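Local coordinates for protein diacylglycerol kinase (Bacillus anthracis, PDB 3S40) that probably phosphorylates diacylglycerol to phosphatidic acid with ATP as phosphate donor, at residues V128-A133 with H137-W142; V199-G204 with K260-E265; V272-D275 with S279-T282. All coordinates share one frame; numbering follows the deposited sequence.

Interaction 1 of 3, residues V128-A133 with H137-W142; sequences VDVAKA and HFLNFW
The methyl of Ala-131 sits over one face of the Phe-138 ring, its CB 3.4 Å from the ring centroid and 16° off the ring normal, a CH-pi contact. With chi1 at 67°, CG of Phe-138 lies between the backbone N and the carbonyl carbon, which folds the ring back over the 128-133 strand so that its face receives this small bump. A second methyl, CB of Ala-133, meets the same ring at its edge, 3.9 Å from CE2, and also touches CD1 of Trp-142 at 3.6 Å; it thus fills the notch between the two aromatic side chains.

On the sheet face of Lys-132 and His-137, the lysine runs alongside the imidazole and points the same way, bent at chi2 and chi3 so that CE comes 3.4 Å from NE2 of His-137. Val-130 divides its branches: CG1 meets CD2 of the imidazole, while CG2 lies 3.8 Å from CD1 of Leu-139.

Two backbone bonds join Ala-131 and Phe-138, N to O in each direction at 3.0 Å, both somewhat bent. CA of His-137 adds a C-H...O contact to the carbonyl O of Ala-131, 3.2 Å away. Between the two segments, hydrogen bonding is confined to the backbone of this antiparallel hairpin, while Asp-275 takes the N-H of Leu-139, Asn-140 and Phe-141; the side chains are held by dispersion and ring contacts, as suits a largely buried position.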
ATOM      1  N   VAL A 128      10.375   3.897   2.366  1.00 22.35           N
ATOM      2  CA  VAL A 128       9.317   3.518   1.449  1.00 20.14           C
ATOM      3  C   VAL A 128       8.681   4.801   0.960  1.00 22.16           C
ATOM      4  O   VAL A 128       8.532   5.752   1.727  1.00 20.78           O
ATOM      5  CB  VAL A 128       8.282   2.630   2.172  1.00 30.38           C
ATOM      6  CG1 VAL A 128       7.041   2.426   1.328  1.00 24.48           C
ATOM      7  CG2 VAL A 128       8.920   1.290   2.555  1.00 20.65           C
ATOM      8  N   ASP A 129       8.358   4.855  -0.328  1.00 16.44           N
ATOM      9  CA  ASP A 129       7.762   6.059  -0.903  1.00 26.81           C
ATOM     10  C   ASP A 129       6.249   6.087  -0.642  1.00 21.88           C
ATOM     11  O   ASP A 129       5.609   5.036  -0.568  1.00 22.07           O
ATOM     12  CB  ASP A 129       8.017   6.141  -2.426  1.00 23.13           C
ATOM     13  CG  ASP A 129       9.501   5.955  -2.806  1.00 32.98           C
ATOM     14  OD1 ASP A 129      10.397   6.221  -1.958  1.00 29.21           O
ATOM     15  OD2 ASP A 129       9.764   5.541  -3.965  1.00 31.69           O
ATOM     16  N   VAL A 130       5.692   7.289  -0.526  1.00 18.38           N
ATOM     17  CA  VAL A 130       4.262   7.452  -0.313  1.00 28.74           C
ATOM     18  C   VAL A 130       3.717   8.393  -1.367  1.00 24.76           C
ATOM     19  O   VAL A 130       4.242   9.495  -1.560  1.00 28.73           O
ATOM     20  CB  VAL A 130       3.979   8.049   1.081  1.00 30.68           C
ATOM     21  CG1 VAL A 130       2.501   8.431   1.218  1.00 32.21           C
ATOM     22  CG2 VAL A 130       4.438   7.084   2.188  1.00 21.47           C
ATOM     23  N   ALA A 131       2.637   7.984  -2.022  1.00 28.85           N
ATOM     24  CA  ALA A 131       2.066   8.781  -3.099  1.00 31.50           C
ATOM     25  C   ALA A 131       1.086   9.833  -2.570  1.00 36.37           C
ATOM     26  O   ALA A 131       0.511   9.673  -1.489  1.00 33.08           O
ATOM     27  CB  ALA A 131       1.383   7.865  -4.131  1.00 26.60           C
ATOM     28  N   LYS A 132       0.898  10.897  -3.351  1.00 39.53           N
ATOM     29  CA  LYS A 132      -0.114  11.916  -3.074  1.00 34.88           C
ATOM     30  C   LYS A 132      -0.946  12.233  -4.315  1.00 35.88           C
ATOM     31  O   LYS A 132      -0.420  12.713  -5.323  1.00 35.65           O
ATOM     32  CB  LYS A 132       0.536  13.212  -2.598  1.00 37.34           C
ATOM     33  CG  LYS A 132       0.137  13.630  -1.201  1.00 39.47           C
ATOM     34  CD  LYS A 132       0.138  15.142  -1.059  1.00 51.63           C
ATOM     35  CE  LYS A 132       0.702  15.570   0.286  1.00 66.57           C
ATOM     36  NZ  LYS A 132       0.446  17.012   0.579  1.00 72.32           N
ATOM     37  N   ALA A 133      -2.251  11.989  -4.228  1.00 41.04           N
ATOM     38  CA  ALA A 133      -3.160  12.334  -5.319  1.00 39.50           C
ATOM     39  C   ALA A 133      -4.143  13.419  -4.869  1.00 37.43           C
ATOM     40  O   ALA A 133      -4.917  13.202  -3.942  1.00 40.05           O
ATOM     41  CB  ALA A 133      -3.903  11.091  -5.796  1.00 36.41           C
ATOM     42  N   HIS A 137      -3.104  10.866   0.435  1.00 37.19           N
ATOM     43  CA  HIS A 137      -1.989   9.908   0.430  1.00 37.36           C
ATOM     44  C   HIS A 137      -2.436   8.486   0.138  1.00 50.71           C
ATOM     45  O   HIS A 137      -3.426   8.024   0.703  1.00 58.68           O
ATOM     46  CB  HIS A 137      -1.249   9.889   1.777  1.00 26.39           C
ATOM     47  CG  HIS A 137      -0.601  11.185   2.131  1.00 31.70           C
ATOM     48  ND1 HIS A 137      -1.184  12.101   2.982  1.00 36.60           N
ATOM     49  CD2 HIS A 137       0.584  11.721   1.755  1.00 36.05           C
ATOM     50  CE1 HIS A 137      -0.383  13.145   3.113  1.00 44.03           C
ATOM     51  NE2 HIS A 137       0.699  12.937   2.381  1.00 35.83           N
ATOM     52  N   PHE A 138      -1.690   7.785  -0.717  1.00 43.34           N
ATOM     53  CA  PHE A 138      -1.872   6.336  -0.862  1.00 45.67           C
ATOM     54  C   PHE A 138      -0.562   5.559  -0.931  1.00 43.10           C
ATOM     55  O   PHE A 138       0.462   6.064  -1.390  1.00 41.68           O
ATOM     56  CB  PHE A 138      -2.777   5.964  -2.049  1.00 32.55           C
ATOM     57  CG  PHE A 138      -2.196   6.288  -3.395  1.00 38.59           C
ATOM     58  CD1 PHE A 138      -1.507   5.321  -4.123  1.00 31.90           C
ATOM     59  CD2 PHE A 138      -2.362   7.549  -3.948  1.00 34.97           C
ATOM     60  CE1 PHE A 138      -0.988   5.617  -5.382  1.00 31.59           C
ATOM     61  CE2 PHE A 138      -1.849   7.851  -5.199  1.00 34.61           C
ATOM     62  CZ  PHE A 138      -1.154   6.884  -5.920  1.00 35.23           C
ATOM     63  N   LEU A 139      -0.624   4.317  -0.479  1.00 38.16           N
ATOM     64  CA  LEU A 139       0.544   3.457  -0.382  1.00 46.22           C
ATOM     65  C   LEU A 139       0.574   2.439  -1.518  1.00 42.50           C
ATOM     66  O   LEU A 139       1.644   2.004  -1.961  1.00 37.41           O
ATOM     67  CB  LEU A 139       0.496   2.724   0.954  1.00 39.50           C
ATOM     68  CG  LEU A 139       1.801   2.534   1.708  1.00 45.38           C
ATOM     69  CD1 LEU A 139       2.630   3.795   1.629  1.00 43.85           C
ATOM     70  CD2 LEU A 139       1.499   2.156   3.156  1.00 34.09           C
ATOM     71  N   ASN A 140      -0.609   2.059  -1.990  1.00 32.02           N
ATOM     72  CA  ASN A 140      -0.716   0.952  -2.924  1.00 31.24           C
ATOM     73  C   ASN A 140      -1.041   1.345  -4.350  1.00 34.13           C
ATOM     74  O   ASN A 140      -0.257   1.082  -5.267  1.00 32.24           O
ATOM     75  CB  ASN A 140      -1.731  -0.070  -2.425  1.00 37.14           C
ATOM     76  CG  ASN A 140      -1.114  -1.412  -2.209  1.00 47.88           C
ATOM     77  OD1 ASN A 140      -0.992  -1.881  -1.075  1.00 51.01           O
ATOM     78  ND2 ASN A 140      -0.692  -2.040  -3.297  1.00 61.35           N
ATOM     79  N   PHE A 141      -2.189   1.974  -4.554  1.00 29.15           N
ATOM     80  CA  PHE A 141      -2.603   2.226  -5.915  1.00 30.59           C
ATOM     81  C   PHE A 141      -3.661   3.303  -6.020  1.00 32.82           C
ATOM     82  O   PHE A 141      -4.373   3.590  -5.071  1.00 34.46           O
ATOM     83  CB  PHE A 141      -3.106   0.924  -6.562  1.00 34.34           C
ATOM     84  CG  PHE A 141      -4.533   0.589  -6.214  1.00 36.29           C
ATOM     85  CD1 PHE A 141      -5.573   0.993  -7.040  1.00 32.67           C
ATOM     86  CD2 PHE A 141      -4.836  -0.097  -5.049  1.00 43.73           C
ATOM     87  CE1 PHE A 141      -6.884   0.702  -6.717  1.00 41.13           C
ATOM     88  CE2 PHE A 141      -6.155  -0.387  -4.713  1.00 48.90           C
ATOM     89  CZ  PHE A 141      -7.179   0.013  -5.549  1.00 45.98           C
ATOM     90  N   TRP A 142      -3.739   3.881  -7.209  1.00 36.15           N
ATOM     91  CA  TRP A 142      -4.767   4.830  -7.597  1.00 29.42           C
ATOM     92  C   TRP A 142      -5.327   4.258  -8.909  1.00 37.46           C
ATOM     93  O   TRP A 142      -4.560   3.893  -9.804  1.00 39.05           O
ATOM     94  CB  TRP A 142      -4.094   6.182  -7.826  1.00 30.52           C
ATOM     95  CG  TRP A 142      -4.929   7.311  -8.386  1.00 39.48           C
ATOM     96  CD1 TRP A 142      -5.342   8.431  -7.718  1.00 38.47           C
ATOM     97  CD2 TRP A 142      -5.382   7.470  -9.746  1.00 38.39           C
ATOM     98  NE1 TRP A 142      -6.042   9.264  -8.567  1.00 38.74           N
ATOM     99  CE2 TRP A 142      -6.082   8.698  -9.814  1.00 42.44           C
ATOM    100  CE3 TRP A 142      -5.278   6.690 -10.900  1.00 40.60           C
ATOM    101  CZ2 TRP A 142      -6.682   9.154 -10.991  1.00 47.63           C
ATOM    102  CZ3 TRP A 142      -5.863   7.149 -12.069  1.00 44.73           C
ATOM    103  CH2 TRP A 142      -6.560   8.370 -12.105  1.00 52.11           C
TER

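Interaction 2 of 3, residues V199-G204 with K260-E265; sequences VMVGNG and KSIHIE
Val-201 meets both Ile-262 and Ile-264, one methyl to each. Its CG1 lies 4.3 Å from CD1 of Ile-262, and its CG2 lies 4.5 Å from CD1 of Ile-264, so the forked valine spans the two isoleucine ends. These are loose apolar contacts, and 199-204 and 260-265 share no hydrogen bond: the CA atoms of Val-201 and Ile-262 are 9.2 Å apart, the spacing of stacked sheets and not of paired strands. Ile-262 reaches across with its chain extended at chi2 (177°), which carries CD1 toward the valine.

A second shell closes round this small core. Leu-224 touches both Val-201 and Ile-262, whereas Ile-286 and Trp-142 each touch both Val-201 and Ile-264. Beyond them, backbone bonds hold Val-201 to Trp-142 and Gly-202 to Asp-225. At the start of the other segment, the carboxylate of Asp-188 accepts hydrogen bonds from N of Lys-260 and N of Ser-261. Alternation along 261-265 turns Ile-262 and Ile-264 inward, while Ser-261, His-263 and Glu-265 are partly exposed.

The contact thus joins two antiparallel sheets face to face, as expected of the beta-sandwich-like domain of this family. Strand 198-202 runs between 141-144 and 224-230 in one sheet; strand 261-266 runs between 181-187 and 284-296 in the other.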
ATOM      1  N   VAL A 199      -7.287   2.827 -16.047  1.00 36.63           N
ATOM      2  CA  VAL A 199      -6.082   3.609 -15.799  1.00 32.47           C
ATOM      3  C   VAL A 199      -5.617   3.421 -14.370  1.00 40.35           C
ATOM      4  O   VAL A 199      -6.392   3.567 -13.428  1.00 40.54           O
ATOM      5  CB  VAL A 199      -6.304   5.099 -16.041  1.00 39.43           C
ATOM      6  CG1 VAL A 199      -5.017   5.867 -15.780  1.00 37.04           C
ATOM      7  CG2 VAL A 199      -6.804   5.332 -17.474  1.00 44.52           C
HETATM    8  N   MSE A 200      -4.344   3.099 -14.207  1.00 42.57           N
HETATM    9  CA  MSE A 200      -3.815   2.949 -12.870  1.00 35.51           C
HETATM   10  C   MSE A 200      -2.426   3.483 -12.630  1.00 35.83           C
HETATM   11  O   MSE A 200      -1.573   3.501 -13.524  1.00 36.33           O
HETATM   12  CB  MSE A 200      -3.909   1.517 -12.428  1.00 40.99           C
HETATM   13  CG  MSE A 200      -5.251   1.273 -11.843  1.00 54.88           C
HETATM   14 SE   MSE A 200      -5.339  -0.502 -11.295  0.59 62.60          SE
HETATM   15  CE  MSE A 200      -3.664  -0.566 -10.227  1.00 24.07           C
ATOM     16  N   VAL A 201      -2.236   3.915 -11.388  1.00 29.50           N
ATOM     17  CA  VAL A 201      -0.992   4.461 -10.907  1.00 30.85           C
ATOM     18  C   VAL A 201      -0.586   3.632  -9.705  1.00 30.12           C
ATOM     19  O   VAL A 201      -1.260   3.640  -8.687  1.00 29.17           O
ATOM     20  CB  VAL A 201      -1.170   5.929 -10.495  1.00 30.24           C
ATOM     21  CG1 VAL A 201       0.176   6.556 -10.176  1.00 28.65           C
ATOM     22  CG2 VAL A 201      -1.847   6.682 -11.615  1.00 31.37           C
ATOM     23  N   GLY A 202       0.512   2.900  -9.836  1.00 35.71           N
ATOM     24  CA  GLY A 202       0.904   1.932  -8.829  1.00 28.55           C
ATOM     25  C   GLY A 202       2.144   2.298  -8.043  1.00 30.92           C
ATOM     26  O   GLY A 202       3.080   2.904  -8.564  1.00 29.14           O
ATOM     27  N   ASN A 203       2.149   1.902  -6.778  1.00 26.98           N
ATOM     28  CA  ASN A 203       3.285   2.112  -5.903  1.00 27.41           C
ATOM     29  C   ASN A 203       3.646   0.819  -5.206  1.00 25.92           C
ATOM     30  O   ASN A 203       4.813   0.503  -5.050  1.00 35.30           O
ATOM     31  CB  ASN A 203       2.979   3.171  -4.844  1.00 26.55           C
ATOM     32  CG  ASN A 203       4.212   3.547  -4.035  1.00 31.04           C
ATOM     33  OD1 ASN A 203       5.264   3.857  -4.591  1.00 35.92           O
ATOM     34  ND2 ASN A 203       4.090   3.498  -2.716  1.00 30.90           N
ATOM     35  N   GLY A 204       2.627   0.082  -4.778  1.00 31.41           N
ATOM     36  CA  GLY A 204       2.819  -1.194  -4.120  1.00 23.93           C
ATOM     37  C   GLY A 204       3.029  -2.336  -5.097  1.00 25.66           C
ATOM     38  O   GLY A 204       2.633  -2.268  -6.261  1.00 24.79           O
ATOM     39  N   LYS A 260       7.442  10.761 -12.166  1.00 33.65           N
ATOM     40  CA  LYS A 260       7.389  11.331 -10.817  1.00 41.22           C
ATOM     41  C   LYS A 260       6.230  12.301 -10.627  1.00 39.47           C
ATOM     42  O   LYS A 260       5.732  12.455  -9.520  1.00 39.57           O
ATOM     43  CB  LYS A 260       8.698  12.024 -10.442  1.00 39.99           C
ATOM     44  CG  LYS A 260       9.861  11.083 -10.211  1.00 54.60           C
ATOM     45  CD  LYS A 260      11.004  11.807  -9.529  1.00 62.21           C
ATOM     46  CE  LYS A 260      12.147  10.858  -9.202  1.00 72.88           C
ATOM     47  NZ  LYS A 260      13.066  11.441  -8.178  1.00 75.62           N
ATOM     48  N   SER A 261       5.828  12.974 -11.702  1.00 37.82           N
ATOM     49  CA  SER A 261       4.783  13.985 -11.615  1.00 41.97           C
ATOM     50  C   SER A 261       3.757  13.755 -12.708  1.00 45.70           C
ATOM     51  O   SER A 261       4.068  13.820 -13.906  1.00 51.97           O
ATOM     52  CB  SER A 261       5.369  15.393 -11.717  1.00 46.66           C
ATOM     53  OG  SER A 261       4.365  16.365 -11.472  1.00 51.88           O
ATOM     54  N   ILE A 262       2.529  13.494 -12.288  1.00 41.24           N
ATOM     55  CA  ILE A 262       1.527  12.968 -13.196  1.00 40.55           C
ATOM     56  C   ILE A 262       0.225  13.732 -13.107  1.00 40.01           C
ATOM     57  O   ILE A 262      -0.283  14.021 -12.019  1.00 36.25           O
ATOM     58  CB  ILE A 262       1.270  11.481 -12.898  1.00 41.26           C
ATOM     59  CG1 ILE A 262       2.603  10.721 -12.895  1.00 42.30           C
ATOM     60  CG2 ILE A 262       0.285  10.884 -13.903  1.00 36.28           C
ATOM     61  CD1 ILE A 262       2.495   9.255 -12.531  1.00 44.20           C
ATOM     62  N   HIS A 263      -0.308  14.078 -14.265  1.00 37.55           N
ATOM     63  CA  HIS A 263      -1.632  14.676 -14.320  1.00 40.36           C
ATOM     64  C   HIS A 263      -2.530  13.872 -15.238  1.00 38.46           C
ATOM     65  O   HIS A 263      -2.169  13.591 -16.393  1.00 36.07           O
ATOM     66  CB  HIS A 263      -1.580  16.138 -14.777  1.00 46.20           C
ATOM     67  CG  HIS A 263      -2.883  16.855 -14.605  1.00 51.62           C
ATOM     68  ND1 HIS A 263      -3.821  16.945 -15.612  1.00 54.12           N
ATOM     69  CD2 HIS A 263      -3.421  17.481 -13.531  1.00 39.36           C
ATOM     70  CE1 HIS A 263      -4.873  17.613 -15.171  1.00 48.85           C
ATOM     71  NE2 HIS A 263      -4.659  17.945 -13.909  1.00 41.12           N
ATOM     72  N   ILE A 264      -3.697  13.507 -14.715  1.00 36.26           N
ATOM     73  CA  ILE A 264      -4.657  12.694 -15.442  1.00 42.98           C
ATOM     74  C   ILE A 264      -5.972  13.438 -15.622  1.00 52.73           C
ATOM     75  O   ILE A 264      -6.615  13.848 -14.647  1.00 36.73           O
ATOM     76  CB  ILE A 264      -4.957  11.360 -14.730  1.00 40.86           C
ATOM     77  CG1 ILE A 264      -3.669  10.663 -14.301  1.00 42.01           C
ATOM     78  CG2 ILE A 264      -5.783  10.456 -15.626  1.00 39.28           C
ATOM     79  CD1 ILE A 264      -3.481  10.655 -12.801  1.00 44.89           C
ATOM     80  N   GLU A 265      -6.372  13.589 -16.880  1.00 54.15           N
ATOM     81  CA  GLU A 265      -7.579  14.317 -17.217  1.00 57.53           C
ATOM     82  C   GLU A 265      -8.483  13.427 -18.059  1.00 55.34           C
ATOM     83  O   GLU A 265      -8.009  12.679 -18.917  1.00 53.09           O
ATOM     84  CB  GLU A 265      -7.213  15.596 -17.971  1.00 65.20           C
ATOM     85  CG  GLU A 265      -8.374  16.284 -18.665  1.00 84.46           C
ATOM     86  CD  GLU A 265      -7.916  17.378 -19.620  1.00 95.58           C
ATOM     87  OE1 GLU A 265      -6.928  18.072 -19.295  1.00 98.46           O
ATOM     88  OE2 GLU A 265      -8.537  17.535 -20.698  1.00 94.24           O
TER

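Interaction 3 of 3, residues V272-D275 with S279-T282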
ATOM      1  N   VAL A 272     -12.472   8.012  -8.454  1.00 57.54           N
ATOM      2  CA  VAL A 272     -11.183   7.361  -8.234  1.00 53.17           C
ATOM      3  C   VAL A 272     -11.217   6.363  -7.078  1.00 50.83           C
ATOM      4  O   VAL A 272     -11.835   6.620  -6.048  1.00 43.97           O
ATOM      5  CB  VAL A 272     -10.074   8.389  -7.960  1.00 44.97           C
ATOM      6  CG1 VAL A 272      -8.809   7.693  -7.444  1.00 52.56           C
ATOM      7  CG2 VAL A 272      -9.783   9.214  -9.210  1.00 41.18           C
ATOM      8  N   ASP A 273     -10.541   5.231  -7.264  1.00 46.89           N
ATOM      9  CA  ASP A 273     -10.391   4.240  -6.211  1.00 46.06           C
ATOM     10  C   ASP A 273      -8.932   4.159  -5.736  1.00 52.01           C
ATOM     11  O   ASP A 273      -8.000   4.225  -6.539  1.00 46.77           O
ATOM     12  CB  ASP A 273     -10.857   2.882  -6.712  1.00 57.61           C
ATOM     13  CG  ASP A 273     -10.877   1.837  -5.622  1.00 82.54           C
ATOM     14  OD1 ASP A 273      -9.784   1.403  -5.198  1.00 91.17           O
ATOM     15  OD2 ASP A 273     -11.986   1.445  -5.193  1.00 87.87           O
ATOM     16  N   THR A 274      -8.742   4.022  -4.428  1.00 60.11           N
ATOM     17  CA  THR A 274      -7.409   3.861  -3.854  1.00 59.89           C
ATOM     18  C   THR A 274      -7.360   2.693  -2.882  1.00 61.46           C
ATOM     19  O   THR A 274      -8.268   1.867  -2.830  1.00 60.60           O
ATOM     20  CB  THR A 274      -6.965   5.099  -3.081  1.00 61.68           C
ATOM     21  OG1 THR A 274      -7.906   5.356  -2.033  1.00 67.20           O
ATOM     22  CG2 THR A 274      -6.874   6.302  -3.995  1.00 59.39           C
ATOM     23  N   ASP A 275      -6.290   2.641  -2.101  1.00 64.02           N
ATOM     24  CA  ASP A 275      -6.063   1.522  -1.196  1.00 64.50           C
ATOM     25  C   ASP A 275      -7.369   1.050  -0.565  1.00 60.79           C
ATOM     26  O   ASP A 275      -7.711   1.453   0.546  1.00 62.31           O
ATOM     27  CB  ASP A 275      -5.056   1.901  -0.104  1.00 55.55           C
ATOM     28  CG  ASP A 275      -3.824   2.610  -0.657  1.00 57.48           C
ATOM     29  OD1 ASP A 275      -3.028   3.144   0.153  1.00 57.61           O
ATOM     30  OD2 ASP A 275      -3.656   2.648  -1.897  1.00 46.82           O
ATOM     31  N   SER A 279     -12.329   9.303  -1.387  1.00 87.55           N
ATOM     32  CA  SER A 279     -13.097  10.086  -2.348  1.00 87.48           C
ATOM     33  C   SER A 279     -12.254  11.046  -3.182  1.00 79.52           C
ATOM     34  O   SER A 279     -11.945  12.162  -2.751  1.00 86.21           O
ATOM     35  CB  SER A 279     -14.188  10.877  -1.628  1.00 88.81           C
ATOM     36  OG  SER A 279     -13.616  11.857  -0.780  1.00 91.34           O
ATOM     37  N   LEU A 280     -11.890  10.609  -4.380  1.00 50.49           N
ATOM     38  CA  LEU A 280     -11.265  11.496  -5.346  1.00 48.09           C
ATOM     39  C   LEU A 280     -12.003  11.359  -6.662  1.00 42.49           C
ATOM     40  O   LEU A 280     -12.931  10.566  -6.787  1.00 41.84           O
ATOM     41  CB  LEU A 280      -9.780  11.153  -5.537  1.00 54.86           C
ATOM     42  CG  LEU A 280      -8.817  11.495  -4.395  1.00 51.58           C
ATOM     43  CD1 LEU A 280      -7.591  10.605  -4.431  1.00 44.17           C
ATOM     44  CD2 LEU A 280      -8.424  12.964  -4.441  1.00 50.14           C
ATOM     45  N   HIS A 281     -11.574  12.129  -7.651  1.00 48.53           N
ATOM     46  CA  HIS A 281     -12.161  12.059  -8.973  1.00 50.97           C
ATOM     47  C   HIS A 281     -11.346  12.952  -9.886  1.00 43.26           C
ATOM     48  O   HIS A 281     -10.711  13.899  -9.425  1.00 40.63           O
ATOM     49  CB  HIS A 281     -13.612  12.529  -8.930  1.00 60.33           C
ATOM     50  CG  HIS A 281     -13.776  13.886  -8.330  1.00 66.63           C
ATOM     51  ND1 HIS A 281     -13.281  15.026  -8.928  1.00 72.45           N
ATOM     52  CD2 HIS A 281     -14.350  14.285  -7.171  1.00 74.58           C
ATOM     53  CE1 HIS A 281     -13.558  16.072  -8.169  1.00 75.72           C
ATOM     54  NE2 HIS A 281     -14.206  15.650  -7.098  1.00 78.02           N
ATOM     55  N   THR A 282     -11.355  12.639 -11.177  1.00 44.50           N
ATOM     56  CA  THR A 282     -10.639  13.445 -12.161  1.00 42.85           C
ATOM     57  C   THR A 282     -11.198  14.867 -12.224  1.00 44.81           C
ATOM     58  O   THR A 282     -12.352  15.091 -11.874  1.00 53.41           O
ATOM     59  CB  THR A 282     -10.711  12.801 -13.576  1.00 59.54           C
ATOM     60  OG1 THR A 282     -12.076  12.489 -13.901  1.00 49.90           O
ATOM     61  CG2 THR A 282      -9.876  11.528 -13.632  1.00 58.76           C
TER
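Val-272 and Leu-280 form the close-packed part of this contact. Their CB atoms are 3.7 Å apart, and the side chains cross at an angle. The valine branches share the work: CG1 lies 4.1 Å from CB of Leu-280, while CG2, anti to the carbonyl carbon of its own residue, lies 3.7 Å from CA of His-281. Val-272 is therefore pressed against the backbone of the facing strand as well as against a side chain. In the same place N of Val-272 donates to O of Leu-280 at 3.1 Å, with an N-H...O angle of 157° and the donor 57° out of the carbonyl plane. The return pair is long, N of Leu-280 lying 4.3 Å from O of Val-272, which marks the strand pairing as weak. Val-272 also touches Trp-142 and Ile-144 of strand 141-144.

Toward the turn the packing slackens. CG2 of Thr-274 comes no nearer than 4.4 Å to CD1 of Leu-280, and Ser-279 is exposed. At the other end, past Leu-280, His-281 forms a solvent side of its own, its CB directed away from the opposing strand; its ring bonds instead within its own segment, ND1 to O of Thr-282 at 3.1 Å, with the acceptor close to the ring plane. Thr-282, by contrast, is buried, and its OG1 is hydrogen-bonded to OG1 of Thr-266 and N of Lys-270.

Residues 276-277 of the turn are not modelled, consistent with mobility there. The pair is a beta hairpin at the margin of an antiparallel sheet in the NAD kinase-like beta-sandwich domain. Its turn carries an Asp-Gly-Glu sequence, which in related lipid kinases lies at the active site and probably does so here.

The three contacts lie in series along the chain but converge on the segment 137-142. Interactions 1 and 2 have centres about 10 Å apart and share a sheet: O of Trp-142 is 2.8 Å from N of Val-201, and O of Asn-140 is 3.0 Å from N of Asn-203. Interaction 3, its centre about 12 Å from that of interaction 1, joins it through Asp-275, whose OD1 lies 2.7 Å from N of Leu-139. The carboxylate thus ties the turn beside the unmodelled residues, a probable part of the active site, to the end of the first hairpin. Between interactions 2 and 3 contact is slight, Ile-264 O to Thr-282 CG2 at 4.1 Å.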